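PDB 6SCE: uncharacterized protein from Thermus thermophilus HB8, which cleaves DNA as a CRISPR type III defence nuclease, switched on by a cyclic oligoadenylate second messenger that is probably sensed by its CARF domains. Local coordinates for residues Trp190-Pro195 / Ser210-Glu215; Leu223-Val228 / Gly258-Asp263; Lys283-Pro288 / Glu316-Thr321; Pro292-Leu297 / Ala312-Val317. All blocks are in the same frame, centred on the assembly; numbering follows the deposited sequence.

Contact 1: Trp190-Pro195 / Ser210-Glu215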
# COMPACT_ATOMS: atom_id res chain seq x y z
N TRP A 190 -15.20 -6.93 4.51
CA TRP A 190 -15.23 -8.32 4.05
C TRP A 190 -14.96 -9.12 5.34
O TRP A 190 -13.90 -9.01 5.94
CB TRP A 190 -14.16 -8.54 3.00
CG TRP A 190 -14.09 -9.89 2.36
CD1 TRP A 190 -12.98 -10.66 2.21
CD2 TRP A 190 -15.17 -10.63 1.76
NE1 TRP A 190 -13.28 -11.84 1.56
CE2 TRP A 190 -14.62 -11.85 1.28
CE3 TRP A 190 -16.53 -10.40 1.60
CZ2 TRP A 190 -15.39 -12.82 0.64
CZ3 TRP A 190 -17.31 -11.37 0.96
CH2 TRP A 190 -16.73 -12.55 0.48
N TYR A 191 -15.97 -9.83 5.78
CA TYR A 191 -16.01 -10.41 7.13
C TYR A 191 -15.97 -11.93 7.03
O TYR A 191 -16.79 -12.55 6.37
CB TYR A 191 -17.26 -9.93 7.82
CG TYR A 191 -17.44 -10.36 9.26
CD1 TYR A 191 -18.09 -11.56 9.56
CD2 TYR A 191 -17.03 -9.57 10.30
CE1 TYR A 191 -18.29 -11.96 10.88
CE2 TYR A 191 -17.21 -9.97 11.62
CZ TYR A 191 -17.87 -11.15 11.89
OH TYR A 191 -18.04 -11.52 13.21
N TRP A 192 -14.99 -12.50 7.71
CA TRP A 192 -14.66 -13.94 7.63
C TRP A 192 -15.71 -14.74 8.37
O TRP A 192 -16.04 -14.44 9.51
CB TRP A 192 -13.28 -14.12 8.26
CG TRP A 192 -12.71 -15.50 8.55
CD1 TRP A 192 -13.16 -16.39 9.48
CD2 TRP A 192 -11.53 -16.08 7.98
NE1 TRP A 192 -12.34 -17.50 9.50
CE2 TRP A 192 -11.33 -17.33 8.59
CE3 TRP A 192 -10.61 -15.65 7.02
CZ2 TRP A 192 -10.24 -18.17 8.27
CZ3 TRP A 192 -9.55 -16.48 6.69
CH2 TRP A 192 -9.37 -17.74 7.33
N VAL A 193 -16.26 -15.74 7.69
CA VAL A 193 -17.24 -16.65 8.30
C VAL A 193 -16.83 -18.07 7.93
O VAL A 193 -16.31 -18.34 6.83
CB VAL A 193 -18.69 -16.36 7.84
CG1 VAL A 193 -19.16 -15.04 8.42
CG2 VAL A 193 -18.81 -16.37 6.33
N ARG A 194 -17.01 -18.97 8.87
CA ARG A 194 -16.74 -20.38 8.61
C ARG A 194 -17.98 -21.09 9.14
O ARG A 194 -17.97 -21.61 10.26
CB ARG A 194 -15.49 -20.84 9.35
CG ARG A 194 -14.18 -20.40 8.74
CD ARG A 194 -14.07 -20.84 7.28
NE ARG A 194 -12.77 -20.58 6.67
CZ ARG A 194 -12.43 -19.46 6.01
NH1 ARG A 194 -11.21 -19.38 5.49
NH2 ARG A 194 -13.27 -18.42 5.88
N PRO A 195 -19.09 -21.03 8.37
CA PRO A 195 -20.38 -21.53 8.86
C PRO A 195 -20.51 -23.07 8.86
O PRO A 195 -21.38 -23.60 9.55
CB PRO A 195 -21.39 -20.87 7.91
CG PRO A 195 -20.64 -20.68 6.63
CD PRO A 195 -19.18 -20.51 6.99
N SER A 210 -3.81 -14.56 4.14
CA SER A 210 -3.27 -13.68 3.11
C SER A 210 -4.23 -13.57 1.95
O SER A 210 -4.48 -12.46 1.43
CB SER A 210 -1.88 -14.16 2.63
OG SER A 210 -1.91 -15.39 1.96
N ALA A 211 -4.82 -14.69 1.55
CA ALA A 211 -5.76 -14.67 0.45
C ALA A 211 -7.02 -13.84 0.79
O ALA A 211 -7.59 -13.20 -0.09
CB ALA A 211 -6.14 -16.08 0.05
N PHE A 212 -7.43 -13.86 2.05
CA PHE A 212 -8.62 -13.14 2.49
C PHE A 212 -8.40 -11.62 2.39
O PHE A 212 -9.30 -10.90 2.03
CB PHE A 212 -8.96 -13.51 3.94
CG PHE A 212 -10.32 -13.08 4.36
CD1 PHE A 212 -11.43 -13.76 3.90
CD2 PHE A 212 -10.49 -11.97 5.17
CE1 PHE A 212 -12.70 -13.38 4.29
CE2 PHE A 212 -11.75 -11.57 5.54
CZ PHE A 212 -12.86 -12.27 5.10
N SER A 213 -7.21 -11.17 2.73
CA SER A 213 -6.86 -9.79 2.60
C SER A 213 -6.87 -9.33 1.13
O SER A 213 -7.46 -8.31 0.79
CB SER A 213 -5.51 -9.54 3.22
OG SER A 213 -5.05 -8.30 2.74
N GLY A 214 -6.26 -10.10 0.25
CA GLY A 214 -6.30 -9.77 -1.19
C GLY A 214 -7.73 -9.78 -1.72
O GLY A 214 -8.12 -8.92 -2.53
N GLU A 215 -8.52 -10.72 -1.25
CA GLU A 215 -9.91 -10.84 -1.66
C GLU A 215 -10.74 -9.63 -1.26
O GLU A 215 -11.58 -9.14 -2.04
CB GLU A 215 -10.48 -12.10 -1.04
CG GLU A 215 -11.82 -12.52 -1.54
CD GLU A 215 -12.25 -13.84 -0.94
OE1 GLU A 215 -12.00 -14.12 0.27
OE2 GLU A 215 -12.92 -14.58 -1.68
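F212 is the first residue of 210-215 to reach strand 190-192, and its ring is held on both faces. CG stands anti to the backbone N (chi1 -166°), which places the ring between the indoles of W190 and W192. On one face lies the five-membered ring of W190 in an offset stack, centroids 4.2 Å apart and planes 17° from parallel; the closest carbons are F212 CZ and W190 CD1, at 3.3 Å. The opposite face receives the edge of W192 in a T-shaped pair, with W192 CE3 3.7 Å from F212 CG, while W192 CB makes an off-centre CH-pi contact near CZ. The tip of the phenyl thus abuts the strand backbone, F212 CZ lying 3.4 Å from W192 N. One turn on, E215, extended beyond CG, crosses the W190 indole obliquely, and its OE1 accepts the hydrogen bond from W190 NE1 (2.9 Å). The oxygen lies in the indole plane, but the N-H arrives from above the carboxylate plane, ring and carboxylate being 77° apart. This bond would help to hold the rotation of the indole that F212 stacks on. W192 NE1 turns instead to H231. The aromatic cluster lies between strand and helix within the beta-alpha-beta unit of strand 187-192, helix 206-220 and strand 225-229, where F212 also packs on V228 of the last strand and W190 reaches A216 and L219 of the helix.

Contact 2: Leu223-Val228 / Gly258-Asp263. With nucleotides of chain B.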
# COMPACT_ATOMS: atom_id res chain seq x y z
N LEU A 223 -10.03 0.59 0.79
CA LEU A 223 -10.31 0.73 2.22
C LEU A 223 -11.25 -0.32 2.77
O LEU A 223 -11.71 -0.21 3.90
CB LEU A 223 -10.70 2.16 2.60
CG LEU A 223 -11.86 2.85 1.96
CD1 LEU A 223 -13.11 2.04 2.20
CD2 LEU A 223 -11.99 4.26 2.53
N CYS A 224 -11.53 -1.35 1.98
CA CYS A 224 -12.35 -2.46 2.45
C CYS A 224 -11.56 -3.21 3.53
O CYS A 224 -10.50 -3.77 3.27
CB CYS A 224 -12.68 -3.39 1.31
SG CYS A 224 -13.78 -4.76 1.79
N LEU A 225 -12.07 -3.21 4.75
CA LEU A 225 -11.36 -3.82 5.85
C LEU A 225 -11.62 -5.34 5.89
O LEU A 225 -12.77 -5.75 5.94
CB LEU A 225 -11.87 -3.18 7.15
CG LEU A 225 -11.10 -3.54 8.41
CD1 LEU A 225 -9.66 -3.10 8.33
CD2 LEU A 225 -11.80 -2.88 9.58
N PRO A 226 -10.56 -6.17 5.87
CA PRO A 226 -10.76 -7.61 6.07
C PRO A 226 -10.88 -7.87 7.56
O PRO A 226 -9.90 -7.73 8.31
CB PRO A 226 -9.48 -8.23 5.50
CG PRO A 226 -8.66 -7.09 4.95
CD PRO A 226 -9.15 -5.87 5.67
N VAL A 227 -12.07 -8.24 7.99
CA VAL A 227 -12.34 -8.43 9.41
C VAL A 227 -12.37 -9.92 9.67
O VAL A 227 -13.14 -10.62 9.02
CB VAL A 227 -13.67 -7.81 9.81
CG1 VAL A 227 -13.91 -8.02 11.31
CG2 VAL A 227 -13.73 -6.32 9.47
N VAL A 228 -11.49 -10.41 10.55
CA VAL A 228 -11.35 -11.84 10.76
C VAL A 228 -11.48 -12.18 12.24
O VAL A 228 -10.57 -11.88 13.02
CB VAL A 228 -10.02 -12.35 10.21
CG1 VAL A 228 -9.82 -13.84 10.58
CG2 VAL A 228 -9.99 -12.21 8.70
N GLY A 258 -2.38 -7.31 6.58
CA GLY A 258 -3.37 -6.25 6.72
C GLY A 258 -4.78 -6.69 7.14
O GLY A 258 -5.76 -6.04 6.82
N VAL A 259 -4.87 -7.77 7.90
CA VAL A 259 -6.15 -8.24 8.42
C VAL A 259 -6.43 -7.65 9.78
O VAL A 259 -5.52 -7.53 10.63
CB VAL A 259 -6.12 -9.78 8.49
CG1 VAL A 259 -7.23 -10.32 9.38
CG2 VAL A 259 -6.21 -10.32 7.08
N PHE A 260 -7.69 -7.30 10.02
CA PHE A 260 -8.13 -6.84 11.32
C PHE A 260 -8.65 -8.08 12.06
O PHE A 260 -9.79 -8.50 11.89
CB PHE A 260 -9.20 -5.78 11.15
CG PHE A 260 -9.72 -5.17 12.42
CD1 PHE A 260 -8.87 -4.84 13.47
CD2 PHE A 260 -11.06 -4.90 12.55
CE1 PHE A 260 -9.37 -4.25 14.61
CE2 PHE A 260 -11.56 -4.30 13.68
CZ PHE A 260 -10.71 -3.98 14.71
N LEU A 261 -7.77 -8.68 12.85
CA LEU A 261 -8.07 -9.88 13.64
C LEU A 261 -8.81 -9.52 14.92
O LEU A 261 -8.31 -8.74 15.71
CB LEU A 261 -6.78 -10.59 13.98
CG LEU A 261 -6.93 -12.04 14.44
CD1 LEU A 261 -7.25 -12.93 13.26
CD2 LEU A 261 -5.66 -12.51 15.13
N VAL A 262 -10.00 -10.06 15.11
CA VAL A 262 -10.86 -9.66 16.19
C VAL A 262 -11.34 -10.82 17.04
O VAL A 262 -11.48 -11.97 16.59
CB VAL A 262 -12.10 -8.83 15.73
CG1 VAL A 262 -11.67 -7.52 15.08
CG2 VAL A 262 -12.99 -9.62 14.80
N ASP A 263 -11.63 -10.47 18.29
CA ASP A 263 -12.16 -11.43 19.27
C ASP A 263 -13.63 -11.66 18.91
O ASP A 263 -14.42 -10.73 18.94
CB ASP A 263 -11.95 -10.84 20.68
CG ASP A 263 -12.49 -11.73 21.81
OD1 ASP A 263 -13.19 -12.74 21.55
OD2 ASP A 263 -12.19 -11.36 22.96
P A B 2 -8.78 6.66 -5.68
OP1 A B 2 -9.00 5.21 -5.99
OP2 A B 2 -9.58 7.74 -6.36
O5' A B 2 -8.99 6.83 -4.10
C5' A B 2 -9.08 8.17 -3.56
C4' A B 2 -9.32 8.10 -2.08
O4' A B 2 -10.64 7.53 -1.85
C3' A B 2 -8.34 7.25 -1.28
O3' A B 2 -8.00 7.87 -0.04
C2' A B 2 -9.14 5.98 -1.00
O2' A B 2 -8.74 5.35 0.20
C1' A B 2 -10.55 6.53 -0.88
N9 A B 2 -11.61 5.56 -1.06
C8 A B 2 -11.53 4.34 -1.69
N7 A B 2 -12.65 3.67 -1.63
C5 A B 2 -13.51 4.48 -0.90
C6 A B 2 -14.84 4.31 -0.49
N6 A B 2 -15.55 3.20 -0.68
N1 A B 2 -15.41 5.34 0.19
C2 A B 2 -14.66 6.41 0.47
N3 A B 2 -13.39 6.67 0.15
C4 A B 2 -12.87 5.64 -0.54
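Three backbone hydrogen bonds join strands 225-228 and 260-262 in parallel register, V227 opposite F260 and V228 opposite L261. F260 N donates to P226 O at 2.8 Å, almost along the C=O axis. V228 N then reaches F260 O (2.9 Å) in a nearly straight bond, and V262 N closes the series on V228 O (2.8 Å); in both of these the donor stands above the carbonyl plane. V228 thus bonds through its N and O to the residues flanking L261, the alternation of a parallel pair. CA-H...O contacts accompany them, the shorter from L261 CA to V228 O. Strand 260-262 is the outermost strand on its side of a six-stranded mixed sheet, next to strand 225-229, which is bonded in turn to strand 187-192. The chain enters the outer strand through G258, whose positive phi belongs to a Schellman motif ending helix 240-257. Among the apolar contacts, V228 CG1 meets L261 CD1 at 3.8 Å on the face these two share, while V228 CG2 presses on CG1 of V259, the residue preceding the strand, at a tight 3.4 Å. On the face of V227 and F260, V227 CG2 lies at the edge of the phenyl ring. L225 reaches F260 with its end, CD2 to CD2 at 3.7 Å. L223 CD2, just before the strand, rests 3.5 Å from C4 of A2 of chain B.

Contact 3: Lys283-Pro288 / Glu316-Thr321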
# COMPACT_ATOMS: atom_id res chain seq x y z
N LYS A 283 0.72 17.83 23.57
CA LYS A 283 1.64 18.91 23.35
C LYS A 283 1.77 19.32 21.89
O LYS A 283 1.59 18.50 20.99
CB LYS A 283 3.01 18.51 23.85
CG LYS A 283 3.09 18.18 25.33
CD LYS A 283 4.56 18.08 25.73
CE LYS A 283 4.75 17.64 27.16
NZ LYS A 283 6.19 17.83 27.48
N ALA A 284 2.11 20.58 21.70
CA ALA A 284 2.59 21.08 20.43
C ALA A 284 3.93 20.43 20.08
O ALA A 284 4.65 19.90 20.95
CB ALA A 284 2.76 22.57 20.46
N LEU A 285 4.28 20.51 18.80
CA LEU A 285 5.59 20.06 18.36
C LEU A 285 6.69 21.04 18.77
O LEU A 285 6.51 22.25 18.65
CB LEU A 285 5.60 19.88 16.83
CG LEU A 285 4.63 18.81 16.30
CD1 LEU A 285 4.42 18.94 14.79
CD2 LEU A 285 5.07 17.40 16.67
N PRO A 286 7.85 20.51 19.20
CA PRO A 286 9.00 21.38 19.51
C PRO A 286 9.44 22.11 18.27
O PRO A 286 9.43 21.52 17.17
CB PRO A 286 10.11 20.40 19.93
CG PRO A 286 9.43 19.12 20.25
CD PRO A 286 8.11 19.09 19.51
N LEU A 287 9.84 23.38 18.42
CA LEU A 287 10.35 24.17 17.31
C LEU A 287 11.67 23.57 16.84
O LEU A 287 12.37 22.92 17.62
CB LEU A 287 10.53 25.65 17.71
CG LEU A 287 9.23 26.42 18.00
CD1 LEU A 287 9.51 27.90 18.22
CD2 LEU A 287 8.21 26.26 16.87
N PRO A 288 11.96 23.69 15.54
CA PRO A 288 13.16 23.10 15.00
C PRO A 288 14.39 23.90 15.39
O PRO A 288 14.33 25.12 15.48
CB PRO A 288 12.94 23.20 13.49
CG PRO A 288 12.03 24.35 13.32
CD PRO A 288 11.12 24.30 14.50
N GLU A 316 16.19 16.91 11.29
CA GLU A 316 14.99 16.76 12.11
C GLU A 316 13.81 16.36 11.21
O GLU A 316 13.67 16.87 10.10
CB GLU A 316 14.62 18.05 12.86
CG GLU A 316 15.73 18.61 13.74
CD GLU A 316 15.25 19.57 14.80
OE1 GLU A 316 14.18 19.36 15.41
OE2 GLU A 316 15.98 20.54 15.06
N VAL A 317 12.99 15.44 11.71
CA VAL A 317 11.84 14.98 10.99
C VAL A 317 10.63 15.12 11.90
O VAL A 317 10.70 14.85 13.09
CB VAL A 317 12.03 13.55 10.44
CG1 VAL A 317 12.25 12.54 11.55
CG2 VAL A 317 10.82 13.15 9.61
N TYR A 318 9.54 15.58 11.32
CA TYR A 318 8.29 15.71 12.04
C TYR A 318 7.30 14.77 11.39
O TYR A 318 7.09 14.90 10.19
CB TYR A 318 7.76 17.12 11.93
CG TYR A 318 8.59 18.15 12.70
CD1 TYR A 318 9.77 18.64 12.18
CD2 TYR A 318 8.15 18.64 13.93
CE1 TYR A 318 10.52 19.58 12.87
CE2 TYR A 318 8.90 19.57 14.64
CZ TYR A 318 10.08 20.04 14.11
OH TYR A 318 10.83 20.99 14.79
N LEU A 319 6.77 13.82 12.15
CA LEU A 319 5.93 12.75 11.66
C LEU A 319 4.58 12.80 12.34
O LEU A 319 4.51 12.76 13.56
CB LEU A 319 6.59 11.39 11.92
CG LEU A 319 7.95 11.13 11.29
CD1 LEU A 319 8.55 9.82 11.75
CD2 LEU A 319 7.82 11.18 9.77
N LEU A 320 3.50 12.92 11.56
CA LEU A 320 2.14 12.93 12.08
C LEU A 320 1.34 11.80 11.53
O LEU A 320 1.39 11.53 10.34
CB LEU A 320 1.45 14.25 11.73
CG LEU A 320 2.05 15.54 12.27
CD1 LEU A 320 1.24 16.77 11.83
CD2 LEU A 320 2.13 15.49 13.77
N THR A 321 0.56 11.14 12.37
CA THR A 321 -0.41 10.17 11.88
C THR A 321 -1.52 9.93 12.90
O THR A 321 -1.63 10.64 13.90
CB THR A 321 0.24 8.86 11.37
OG1 THR A 321 -0.70 8.16 10.56
CG2 THR A 321 0.74 8.00 12.51
O HOH W 1 13.91 20.69 17.75
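A proline-rich extended linker, running from helix 268-276 toward strand 293-297, crosses one face of the parallel part of a mixed sheet here and is held on strand 316-321. Its touching part runs roughly against the strand, their directions 157° apart. Y318 carries the contact. With CG anti to its carbonyl carbon (chi1 -69°), the ring stands up from the strand and brings its hydroxyl up to the linker, where OH donates to P286 O at 2.8 Å. The acceptor lies in the plane of the tyrosine ring, and the donor lies in the carbonyl plane, so the hydroxyl meets the carbonyl in both planes. P288 crosses the phenol at about a right angle: its CB sits at the ring edge, 3.3 Å from Y318 OH. L285 slides past the ring in the opposite direction, its CD1 touching Y318 CD2 at 3.8 Å and reaching on to L320 CD2 at 4.3 Å. At the start of the strand the link is through water, which donates to both L287 O and E316 OE1, at 2.7 Å each. E316 OE1 is also bonded to H344 NE2, and OE2 accepts from Q289 N, so the carboxylate joins the linker to the next strand, 342-347, whose H344 ring also meets that of Y318. V364 and L361 of helix 354-370 pack on Y318 and L285, respectively. The linker thus lies over strand 316-321, next to the outermost strand 342-347, consistent with a Rossmann-like alpha/beta domain such as CARF.

Contact 4: Pro292-Leu297 / Ala312-Val317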
# COMPACT_ATOMS: atom_id res chain seq x y z
N PRO A 292 18.53 20.37 7.44
CA PRO A 292 17.17 20.48 6.88
C PRO A 292 16.10 19.75 7.72
O PRO A 292 16.42 18.86 8.53
CB PRO A 292 17.28 19.78 5.52
CG PRO A 292 18.73 19.64 5.25
CD PRO A 292 19.41 19.57 6.57
N LEU A 293 14.85 20.13 7.50
CA LEU A 293 13.69 19.51 8.10
C LEU A 293 12.94 18.71 7.06
O LEU A 293 12.85 19.12 5.90
CB LEU A 293 12.71 20.56 8.56
CG LEU A 293 12.78 21.14 9.94
CD1 LEU A 293 14.15 21.70 10.20
CD2 LEU A 293 11.73 22.22 10.07
N LEU A 294 12.35 17.61 7.50
CA LEU A 294 11.38 16.86 6.69
C LEU A 294 10.10 16.76 7.49
O LEU A 294 10.10 16.32 8.64
CB LEU A 294 11.89 15.47 6.37
CG LEU A 294 10.93 14.51 5.64
CD1 LEU A 294 10.45 15.13 4.33
CD2 LEU A 294 11.60 13.17 5.40
N LEU A 295 9.00 17.18 6.87
CA LEU A 295 7.67 17.02 7.41
C LEU A 295 6.92 15.98 6.58
O LEU A 295 6.94 16.06 5.36
CB LEU A 295 6.91 18.33 7.35
CG LEU A 295 7.64 19.61 7.70
CD1 LEU A 295 6.68 20.78 7.58
CD2 LEU A 295 8.24 19.51 9.07
N ALA A 296 6.30 15.02 7.24
CA ALA A 296 5.59 13.97 6.54
C ALA A 296 4.50 13.36 7.40
O ALA A 296 4.57 13.38 8.65
CB ALA A 296 6.56 12.87 6.12
N LEU A 297 3.48 12.81 6.72
CA LEU A 297 2.49 11.95 7.35
C LEU A 297 3.06 10.53 7.31
O LEU A 297 4.03 10.28 6.59
CB LEU A 297 1.15 12.11 6.61
CG LEU A 297 0.95 13.64 6.69
CD1 LEU A 297 0.73 14.38 5.39
CD2 LEU A 297 0.01 14.06 7.80
N ALA A 312 15.91 14.62 1.06
CA ALA A 312 16.02 15.78 1.95
C ALA A 312 17.24 15.72 2.85
O ALA A 312 17.73 16.76 3.24
CB ALA A 312 14.79 15.91 2.81
N GLY A 313 17.69 14.52 3.21
CA GLY A 313 18.78 14.35 4.18
C GLY A 313 18.55 15.17 5.44
O GLY A 313 19.36 16.01 5.80
N PRO A 314 17.40 14.97 6.10
CA PRO A 314 17.05 15.82 7.21
C PRO A 314 17.86 15.58 8.48
O PRO A 314 18.32 14.45 8.72
CB PRO A 314 15.59 15.43 7.48
CG PRO A 314 15.55 13.99 7.12
CD PRO A 314 16.42 13.89 5.91
N ARG A 315 18.00 16.64 9.27
CA ARG A 315 18.52 16.54 10.63
C ARG A 315 17.38 16.41 11.64
O ARG A 315 17.57 15.88 12.72
CB ARG A 315 19.42 17.74 10.94
CG ARG A 315 20.66 17.83 10.05
CD ARG A 315 21.70 18.80 10.63
NE ARG A 315 23.03 18.67 10.02
CZ ARG A 315 23.43 19.33 8.94
NH1 ARG A 315 22.61 20.16 8.32
NH2 ARG A 315 24.67 19.15 8.48
N GLU A 316 16.19 16.91 11.29
CA GLU A 316 14.99 16.76 12.11
C GLU A 316 13.81 16.36 11.21
O GLU A 316 13.67 16.87 10.10
CB GLU A 316 14.62 18.05 12.86
CG GLU A 316 15.73 18.61 13.74
CD GLU A 316 15.25 19.57 14.80
OE1 GLU A 316 14.18 19.36 15.41
OE2 GLU A 316 15.98 20.54 15.06
N VAL A 317 12.99 15.44 11.71
CA VAL A 317 11.84 14.98 10.99
C VAL A 317 10.63 15.12 11.90
O VAL A 317 10.70 14.85 13.09
CB VAL A 317 12.03 13.55 10.44
CG1 VAL A 317 12.25 12.54 11.55
CG2 VAL A 317 10.82 13.15 9.61
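In the conformer described, the R315 side chain leaves the backbone with CG anti to the carbonyl carbon (chi1 -63°) and runs extended from CG to NE. Its CB lies 4.0 Å from P292 O, CG lies 4.1 Å from P292 CD, and at the tip NH1 comes within 3.7 Å of the same P292 CD. The side chain therefore crosses the proline ring obliquely, while NH1 makes its hydrogen bond to G291 O, just before the strand. In the main chain, R315 N donates to P292 O at 2.8 Å in the carbonyl plane, and E316 N adds a weak bond to the same oxygen. L294 N then bonds to E316 O at 3.0 Å, also in the carbonyl plane, pairing L293 with E316 and L294 with V317 in parallel. On the face of L294 and V317, the two side chains lie side by side and point the same way, with L294 CB 4.1 Å from V317 CG2. P314, just before the strand, touches L294, CB to CB at 3.9 Å. G313, whose phi is positive, takes the chain out of helix 303-312, and P292, preceded by a cis peptide, packs its CG against A312 O at 3.7 Å. Strand 293-297, helix 303-312 and strand 316-321 form a beta-alpha-beta crossover, the repeating unit of Rossmann-like folds and consistent with a CARF domain.

From the N terminus, contact 1 closes first, bringing helix 206-220 back onto strand 187-192. Contact 2 follows in series, after helix 240-257, and adds strand 260-262 to the same sheet; the two touch where strand 187-192 bonds to V227. The chain then leaves through helix 268-276 for a second sheet. There contact 4 opens inside the loop of contact 3, and both end on the same strand, 316-321, sharing E316 and V317. The pairs sit apart, contacts 1 and 3 having centres about 38 Å from each other.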